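Kinetochore protein mis18 (PDB 5J6P) helps recruit the centromeric histone CENP-A to fission yeast centromeres, as part of a CENP-A recruiting complex that maintains kinetochore factors and keeps central-core histones deacetylated. Local coordinates at residues I70-Y74 / D86-S91. Numbering follows the deposited sequence.
Sequences IGKVY and DMYTFS
Four backbone hydrogen bonds fix the pairing of segment 70-74 of strand 69-76 with segment 86-91. At its centre K72 and T89 form an antiparallel hydrogen-bonded pair, with K72 N to T89 O at 2.9 Å and T89 N to K72 O at 3.0 Å. S91 N reaches I70 O at 2.9 Å (161°) at one end, and D86 N reaches Y74 O at 2.9 Å (162°) at the other. The strand axes approach to 4.5 Å with their directions 152° apart. G71 and F90 make the neighbouring non-hydrogen-bonded pair, with CA atoms only 4.2 Å apart; G71 CA lies 3.2 Å from T89 O, where a CB would clash. This fully extended glycine (phi/psi -179/-152) follows I70 at -123/-4, and both residues face L61 of strand 57-63, forming a classic beta bulge.

Packing splits by face. F90, Y88 and V73 share one face, where I70 CD1 (chi1 p, chi2 t) meets F90 CE1 at 3.9 Å and L61 touches all three. K72 and T89 lie on the other; Y74 (chi1 m) brings CD1 to 4.0 Å from T89 OG1, and Y58 receives K72 in a cation-pi contact. The I70 side chain approaches zinc ligands C9 and C63. The whole is an antiparallel beta hairpin with a long connection, inside the sheet of the zinc-binding Yippee-Mis18 domain, a beta-tent fold.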
ATOM      1  N   ILE A  70     -15.115   2.360   7.237  1.00 77.48           N
ATOM      2  CA  ILE A  70     -13.840   3.076   7.270  1.00 76.65           C
ATOM      3  C   ILE A  70     -13.988   4.562   7.018  1.00 75.51           C
ATOM      4  O   ILE A  70     -13.005   5.289   7.070  1.00 88.41           O
ATOM      5  CB  ILE A  70     -12.820   2.521   6.209  1.00 74.27           C
ATOM      6  CG1 ILE A  70     -13.379   2.609   4.795  1.00 70.26           C
ATOM      7  CG2 ILE A  70     -12.414   1.086   6.526  1.00 73.20           C
ATOM      8  CD1 ILE A  70     -12.379   2.213   3.746  1.00 76.00           C
ATOM      9  N   GLY A  71     -15.191   5.027   6.727  1.00 83.80           N
ATOM     10  CA  GLY A  71     -15.370   6.437   6.404  1.00 85.53           C
ATOM     11  C   GLY A  71     -16.799   6.821   6.119  1.00 73.99           C
ATOM     12  O   GLY A  71     -17.743   6.191   6.627  1.00 78.15           O
ATOM     13  N   LYS A  72     -16.940   7.855   5.297  1.00 72.82           N
ATOM     14  CA  LYS A  72     -18.243   8.380   4.897  1.00 74.35           C
ATOM     15  C   LYS A  72     -18.173   9.349   3.757  1.00 73.25           C
ATOM     16  O   LYS A  72     -17.132   9.955   3.498  1.00 79.33           O
ATOM     17  CB  LYS A  72     -18.923   9.078   6.069  1.00 71.47           C
ATOM     18  CG  LYS A  72     -17.972   9.632   7.085  1.00 72.47           C
ATOM     19  CD  LYS A  72     -18.731  10.335   8.175  1.00 81.72           C
ATOM     20  CE  LYS A  72     -19.288   9.393   9.216  1.00 77.70           C
ATOM     21  NZ  LYS A  72     -18.297   9.207  10.298  1.00 81.77           N
ATOM     22  N   VAL A  73     -19.296   9.490   3.072  1.00 75.70           N
ATOM     23  CA  VAL A  73     -19.453  10.543   2.082  1.00 80.69           C
ATOM     24  C   VAL A  73     -20.511  11.476   2.584  1.00 82.81           C
ATOM     25  O   VAL A  73     -21.683  11.085   2.663  1.00 88.54           O
ATOM     26  CB  VAL A  73     -19.941   9.995   0.746  1.00 80.11           C
ATOM     27  CG1 VAL A  73     -20.104  11.133  -0.254  1.00 71.59           C
ATOM     28  CG2 VAL A  73     -18.959   8.955   0.225  1.00 85.41           C
ATOM     29  N   TYR A  74     -20.125  12.711   2.884  1.00 83.45           N
ATOM     30  CA  TYR A  74     -21.125  13.745   3.182  1.00 75.55           C
ATOM     31  C   TYR A  74     -21.851  14.140   1.895  1.00 77.56           C
ATOM     32  O   TYR A  74     -21.224  14.617   0.948  1.00 69.97           O
ATOM     33  CB  TYR A  74     -20.491  14.931   3.866  1.00 71.96           C
ATOM     34  CG  TYR A  74     -20.033  14.554   5.248  1.00 71.28           C
ATOM     35  CD1 TYR A  74     -18.814  13.966   5.467  1.00 76.28           C
ATOM     36  CD2 TYR A  74     -20.854  14.726   6.330  1.00 76.76           C
ATOM     37  CE1 TYR A  74     -18.409  13.628   6.749  1.00 76.49           C
ATOM     38  CE2 TYR A  74     -20.473  14.352   7.602  1.00 69.97           C
ATOM     39  CZ  TYR A  74     -19.251  13.815   7.805  1.00 67.07           C
ATOM     40  OH  TYR A  74     -18.865  13.438   9.066  1.00 72.02           O
ATOM     41  N   ASP A  86     -19.635  15.240  -1.401  1.00 74.89           N
ATOM     42  CA  ASP A  86     -19.371  14.277  -2.463  1.00 77.39           C
ATOM     43  C   ASP A  86     -17.885  13.926  -2.654  1.00 80.52           C
ATOM     44  O   ASP A  86     -17.406  13.719  -3.800  1.00 79.48           O
ATOM     45  CB  ASP A  86     -20.073  14.728  -3.741  1.00 78.59           C
ATOM     46  CG  ASP A  86     -21.575  14.694  -3.592  1.00 86.82           C
ATOM     47  OD1 ASP A  86     -22.039  14.168  -2.551  1.00 83.37           O
ATOM     48  OD2 ASP A  86     -22.294  15.186  -4.492  1.00 94.56           O
ATOM     49  N   MET A  87     -17.193  13.838  -1.511  1.00 69.03           N
ATOM     50  CA  MET A  87     -15.799  13.441  -1.447  1.00 79.37           C
ATOM     51  C   MET A  87     -15.661  12.369  -0.374  1.00 83.04           C
ATOM     52  O   MET A  87     -16.467  12.304   0.571  1.00 95.79           O
ATOM     53  CB  MET A  87     -14.851  14.607  -1.090  1.00 73.68           C
ATOM     54  CG  MET A  87     -14.969  15.860  -1.921  1.00 77.03           C
ATOM     55  SD  MET A  87     -14.086  16.030  -3.480  1.00 89.87           S
ATOM     56  CE  MET A  87     -15.058  15.104  -4.687  1.00 83.97           C
ATOM     57  N   TYR A  88     -14.568  11.614  -0.497  1.00 78.34           N
ATOM     58  CA  TYR A  88     -14.275  10.480   0.359  1.00 73.86           C
ATOM     59  C   TYR A  88     -13.629  10.918   1.646  1.00 61.99           C
ATOM     60  O   TYR A  88     -12.486  11.301   1.641  1.00 72.61           O
ATOM     61  CB  TYR A  88     -13.373   9.466  -0.350  1.00 67.85           C
ATOM     62  CG  TYR A  88     -13.917   9.000  -1.684  1.00 69.14           C
ATOM     63  CD1 TYR A  88     -14.783   7.922  -1.780  1.00 67.94           C
ATOM     64  CD2 TYR A  88     -13.551   9.643  -2.853  1.00 75.65           C
ATOM     65  CE1 TYR A  88     -15.261   7.492  -3.022  1.00 74.33           C
ATOM     66  CE2 TYR A  88     -14.022   9.233  -4.087  1.00 85.92           C
ATOM     67  CZ  TYR A  88     -14.873   8.158  -4.173  1.00 78.84           C
ATOM     68  OH  TYR A  88     -15.295   7.790  -5.428  1.00 82.50           O
ATOM     69  N   THR A  89     -14.366  10.818   2.742  1.00 57.51           N
ATOM     70  CA  THR A  89     -13.906  11.243   4.048  1.00 68.21           C
ATOM     71  C   THR A  89     -13.627  10.023   4.921  1.00 69.20           C
ATOM     72  O   THR A  89     -14.533   9.402   5.475  1.00 73.34           O
ATOM     73  CB  THR A  89     -14.956  12.170   4.737  1.00 73.96           C
ATOM     74  OG1 THR A  89     -15.219  13.326   3.906  1.00 82.94           O
ATOM     75  CG2 THR A  89     -14.496  12.620   6.088  1.00 65.79           C
ATOM     76  N   PHE A  90     -12.343   9.748   5.089  1.00 68.68           N
ATOM     77  CA  PHE A  90     -11.845   8.587   5.812  1.00 64.40           C
ATOM     78  C   PHE A  90     -11.551   8.783   7.286  1.00 65.22           C
ATOM     79  O   PHE A  90     -11.098   9.824   7.729  1.00 75.17           O
ATOM     80  CB  PHE A  90     -10.578   8.080   5.112  1.00 67.57           C
ATOM     81  CG  PHE A  90     -10.849   7.512   3.743  1.00 66.32           C
ATOM     82  CD1 PHE A  90     -11.555   6.335   3.602  1.00 70.29           C
ATOM     83  CD2 PHE A  90     -10.438   8.161   2.603  1.00 65.92           C
ATOM     84  CE1 PHE A  90     -11.848   5.821   2.339  1.00 70.13           C
ATOM     85  CE2 PHE A  90     -10.724   7.653   1.352  1.00 66.16           C
ATOM     86  CZ  PHE A  90     -11.419   6.472   1.214  1.00 63.12           C
ATOM     87  N   SER A  91     -11.748   7.710   8.019  1.00 71.49           N
ATOM     88  CA  SER A  91     -11.593   7.656   9.453  1.00 77.36           C
ATOM     89  C   SER A  91     -10.126   7.251   9.780  1.00 78.99           C
ATOM     90  O   SER A  91      -9.699   6.188   9.396  1.00 80.86           O
ATOM     91  CB  SER A  91     -12.635   6.627   9.941  1.00 78.35           C
ATOM     92  OG  SER A  91     -12.858   6.661  11.326  1.00 84.43           O
TER